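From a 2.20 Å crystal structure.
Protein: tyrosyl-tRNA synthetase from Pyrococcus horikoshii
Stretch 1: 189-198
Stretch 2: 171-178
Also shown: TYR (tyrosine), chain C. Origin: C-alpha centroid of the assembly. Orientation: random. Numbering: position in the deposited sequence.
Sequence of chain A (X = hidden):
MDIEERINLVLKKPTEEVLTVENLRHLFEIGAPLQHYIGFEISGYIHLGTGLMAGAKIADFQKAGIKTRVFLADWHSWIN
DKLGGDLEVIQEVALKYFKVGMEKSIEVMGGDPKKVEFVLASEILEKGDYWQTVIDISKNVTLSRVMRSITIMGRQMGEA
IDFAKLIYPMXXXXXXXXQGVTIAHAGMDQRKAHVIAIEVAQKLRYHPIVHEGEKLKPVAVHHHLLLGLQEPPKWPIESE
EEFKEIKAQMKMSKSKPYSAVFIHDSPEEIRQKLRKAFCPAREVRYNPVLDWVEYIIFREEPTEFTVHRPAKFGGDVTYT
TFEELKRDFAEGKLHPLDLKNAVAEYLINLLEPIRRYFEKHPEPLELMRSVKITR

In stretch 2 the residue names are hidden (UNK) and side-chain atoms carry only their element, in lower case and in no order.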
# COMPACT_ATOMS: atom_id res chain seq x y z
N ASP A 189 -5.09 -6.88 21.35
CA ASP A 189 -3.86 -6.62 20.61
C ASP A 189 -4.06 -5.99 19.23
O ASP A 189 -3.10 -5.66 18.54
CB ASP A 189 -3.01 -7.91 20.47
CG ASP A 189 -3.78 -9.09 19.88
OD1 ASP A 189 -4.93 -8.93 19.42
OD2 ASP A 189 -3.22 -10.20 19.88
N GLN A 190 -5.32 -5.81 18.84
CA GLN A 190 -5.62 -5.19 17.56
C GLN A 190 -6.06 -3.74 17.74
O GLN A 190 -6.34 -3.06 16.76
CB GLN A 190 -6.76 -5.93 16.87
CG GLN A 190 -6.51 -7.41 16.65
CD GLN A 190 -5.28 -7.65 15.84
OE1 GLN A 190 -5.19 -7.20 14.69
NE2 GLN A 190 -4.31 -8.35 16.42
N ARG A 191 -6.10 -3.26 18.99
CA ARG A 191 -6.60 -1.91 19.27
C ARG A 191 -5.95 -0.77 18.50
O ARG A 191 -6.62 0.23 18.21
CB ARG A 191 -6.55 -1.62 20.78
CG ARG A 191 -5.17 -1.31 21.35
CD ARG A 191 -5.26 -1.15 22.86
NE ARG A 191 -6.17 -0.07 23.24
CZ ARG A 191 -5.85 1.22 23.21
NH1 ARG A 191 -6.74 2.13 23.57
NH2 ARG A 191 -4.63 1.59 22.84
N LYS A 192 -4.68 -0.90 18.17
CA LYS A 192 -4.02 0.17 17.43
C LYS A 192 -4.71 0.47 16.11
O LYS A 192 -4.85 1.64 15.73
CB LYS A 192 -2.55 -0.18 17.16
CG LYS A 192 -1.66 -0.02 18.38
CD LYS A 192 -0.25 -0.50 18.05
CE LYS A 192 0.66 -0.39 19.26
NZ LYS A 192 2.02 -0.88 18.90
N ALA A 193 -5.14 -0.57 15.41
CA ALA A 193 -5.80 -0.39 14.12
C ALA A 193 -7.12 0.35 14.30
O ALA A 193 -7.54 1.14 13.44
CB ALA A 193 -6.04 -1.74 13.45
N HIS A 194 -7.79 0.07 15.41
CA HIS A 194 -9.07 0.70 15.68
C HIS A 194 -8.90 2.16 16.12
O HIS A 194 -9.74 3.00 15.80
CB HIS A 194 -9.83 -0.15 16.72
CG HIS A 194 -10.26 -1.49 16.18
ND1 HIS A 194 -10.79 -2.49 16.98
CD2 HIS A 194 -10.27 -1.98 14.92
CE1 HIS A 194 -11.11 -3.52 16.22
NE2 HIS A 194 -10.81 -3.24 14.97
N VAL A 195 -7.81 2.46 16.81
CA VAL A 195 -7.56 3.85 17.22
C VAL A 195 -7.34 4.69 15.95
O VAL A 195 -7.78 5.83 15.86
CB VAL A 195 -6.32 3.95 18.15
CG1 VAL A 195 -6.02 5.42 18.47
CG2 VAL A 195 -6.58 3.19 19.44
N ILE A 196 -6.66 4.12 14.96
CA ILE A 196 -6.42 4.82 13.70
C ILE A 196 -7.76 4.98 12.96
O ILE A 196 -8.08 6.05 12.45
CB ILE A 196 -5.41 4.05 12.82
CG1 ILE A 196 -4.02 4.06 13.49
CG2 ILE A 196 -5.35 4.68 11.44
CD1 ILE A 196 -3.02 3.09 12.87
N ALA A 197 -8.54 3.90 12.92
CA ALA A 197 -9.83 3.94 12.26
C ALA A 197 -10.69 5.08 12.82
O ALA A 197 -11.32 5.82 12.08
CB ALA A 197 -10.55 2.60 12.46
N ILE A 198 -10.71 5.21 14.14
CA ILE A 198 -11.49 6.26 14.77
C ILE A 198 -10.95 7.64 14.42
O ILE A 198 -11.73 8.56 14.17
CB ILE A 198 -11.53 6.04 16.30
CG1 ILE A 198 -12.40 4.81 16.60
CG2 ILE A 198 -12.09 7.26 17.00
CD1 ILE A 198 -12.29 4.29 18.03
N UNK A 171 -4.97 -2.01 5.27
CA UNK A 171 -6.02 -2.86 4.74
C UNK A 171 -7.02 -3.18 5.86
O UNK A 171 -8.23 -3.24 5.62
s UNK A 171 -3.73 -5.52 2.51
c UNK A 171 -5.43 -4.17 4.19
c UNK A 171 -4.69 -4.03 2.87
c UNK A 171 -5.06 -6.76 2.34
N UNK A 172 -6.52 -3.37 7.08
CA UNK A 172 -7.39 -3.69 8.21
C UNK A 172 -8.32 -2.52 8.48
O UNK A 172 -9.51 -2.71 8.76
c UNK A 172 -6.73 -5.37 11.68
c UNK A 172 -6.59 -4.04 9.48
n UNK A 172 -7.27 -5.47 12.90
o UNK A 172 -5.71 -5.96 11.35
c UNK A 172 -7.47 -4.49 10.67
N UNK A 173 -7.78 -1.30 8.41
CA UNK A 173 -8.62 -0.13 8.64
C UNK A 173 -9.65 0.00 7.52
O UNK A 173 -10.83 0.26 7.77
c UNK A 173 -7.76 1.14 8.75
c UNK A 173 -8.65 2.37 8.80
c UNK A 173 -6.90 1.06 10.00
N UNK A 174 -9.21 -0.19 6.27
CA UNK A 174 -10.09 -0.11 5.11
C UNK A 174 -11.21 -1.16 5.17
O UNK A 174 -12.35 -0.90 4.78
c UNK A 174 -9.27 -0.28 3.81
N UNK A 175 -10.87 -2.34 5.68
CA UNK A 175 -11.85 -3.41 5.81
C UNK A 175 -13.04 -2.92 6.63
O UNK A 175 -14.18 -3.31 6.38
c UNK A 175 -11.26 -4.62 6.54
c UNK A 175 -10.17 -5.31 5.75
o UNK A 175 -9.35 -6.00 6.37
o UNK A 175 -10.16 -5.17 4.51
N UNK A 176 -12.75 -2.08 7.62
CA UNK A 176 -13.80 -1.55 8.47
C UNK A 176 -14.74 -0.62 7.71
O UNK A 176 -15.96 -0.81 7.70
c UNK A 176 -11.72 -1.21 11.77
c UNK A 176 -12.58 -1.82 10.67
c UNK A 176 -14.28 0.04 10.40
c UNK A 176 -13.20 -0.80 9.70
N UNK A 177 -14.18 0.38 7.06
CA UNK A 177 -15.00 1.34 6.35
C UNK A 177 -15.68 0.81 5.10
O UNK A 177 -16.82 1.17 4.83
c UNK A 177 -12.16 3.71 9.08
c UNK A 177 -13.11 4.47 9.78
c UNK A 177 -14.70 4.08 8.01
c UNK A 177 -12.50 3.14 7.84
c UNK A 177 -14.17 2.59 6.06
c UNK A 177 -14.38 4.65 9.24
c UNK A 177 -13.77 3.31 7.30
N UNK A 178 -15.00 -0.07 4.38
CA UNK A 178 -15.58 -0.62 3.17
C UNK A 178 -16.84 -1.45 3.45
O UNK A 178 -17.77 -1.45 2.66
o UNK A 178 -16.25 -2.71 -2.83
c UNK A 178 -14.57 -1.49 2.43
c UNK A 178 -15.60 -3.05 0.73
c UNK A 178 -15.31 -1.17 -1.28
c UNK A 178 -15.87 -2.41 -1.55
c UNK A 178 -14.89 -0.88 0.01
c UNK A 178 -16.02 -3.35 -0.55
c UNK A 178 -15.02 -1.82 1.03
N TYR C . -4.90 -8.56 12.33
CA TYR C . -5.87 -9.60 12.79
C TYR C . -5.15 -10.71 13.55
O TYR C . -3.90 -10.71 13.55
CB TYR C . -6.61 -10.19 11.58
CG TYR C . -7.48 -9.19 10.84
CD1 TYR C . -8.54 -8.55 11.49
CD2 TYR C . -7.24 -8.88 9.50
CE1 TYR C . -9.34 -7.62 10.81
CE2 TYR C . -8.04 -7.96 8.82
CZ TYR C . -9.08 -7.33 9.47
OH TYR C . -9.86 -6.41 8.79
OXT TYR C . -5.85 -11.56 14.14
O HOH W 1 -10.26 -4.94 13.02

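Position 171 carries four side-chain atoms in an unbranched chain: two carbons, a sulfur and a last carbon. They touch nothing on stretch 1. A thioether in this order is methionine, Met171.

Position 172 has three carbons in a row, the third bearing one oxygen and one nitrogen. The CA-to-CB bond points toward stretch 1. The nitrogen lies 3.2 Å from OE1 of Gln190 and 4.0 Å from CB of Ala193. An amide on this length of chain is glutamine. Gln172 NE2 donates a hydrogen bond to Gln190 OE1, with an angle of 159° at the hydrogen. Gln172 NE2 also donates to the O of water 1 at 3.0 Å. The O of water 1 is hydrogen-bonded to His194 NE2 at 2.6 Å. On the other side of the amide, Gln172 OE1 accepts from N of the bound tyrosine at 2.9 Å.

Position 173 has three carbons, one carrying the other two. One end carbon is 4.1 Å from Ala197 CB. The other is 4.2 Å from Ile196 CG2 and 3.5 Å from the backbone O of Ala193. This fork directly on CB, with no further atoms, is valine. The first end carbon is CG1 and the second CG2. The CA-to-CB bond of Val173 points toward stretch 1. Val173 lies where the two backbones come nearest, its CA 5.6 Å from CA of Ala197.

Position 174 has a single side-chain carbon, out of reach of stretch 1. It is alanine, Ala174.

Position 175 has two carbons, the second carrying two oxygens. They do not touch stretch 1. This short carboxylate is aspartate. Asp175 faces the ligand instead: the tyrosine OH donates to Asp175 OD2 at 2.5 Å.

Position 176 has four carbons, forked at the first, with one arm two carbons long. The end carbon of that arm is 3.6 Å from His194 CD2, approaching the ring obliquely, and 4.0 Å from Ala197 CB. That is isoleucine, and the end carbon is CD1. Ile176 has chi1 in m and chi2 in t.

Position 177 has one carbon and then a ring of six carbons with no oxygen. The CA-to-CB bond points sideways, but the ring reaches back to stretch 1. One ring carbon is 3.9 Å from Ala197 CB. Another is 3.2 Å from Ala197 O, which sits at the ring edge, near the ring plane. The residue is phenylalanine, Phe177, and these carbons are CE2 and CZ.

Position 178 has one carbon and a six-carbon ring bearing an oxygen, far from stretch 1. It is tyrosine, Tyr178.

The two helices cross at 55°, with their axes 9.4 Å apart at closest approach. The CB of Ala197 touches the side chains of Val173, Ile176 and Phe177. This packing is apolar. The polar part lies at the two glutamines and at the water between Gln172 and His194. Gln190 OE1 accepts from Gln172 NE2 and, at 2.7 Å, from N of the bound tyrosine. The ligand's amino group is thus held by both stretches, as fits a tyrosyl-tRNA synthetase. Gln190 NE2 donates to Asp189 OD1 at 3.1 Å, which helps fix the orientation of the Gln190 amide.

Stretch 2, residues 171-178: MQVADIFY
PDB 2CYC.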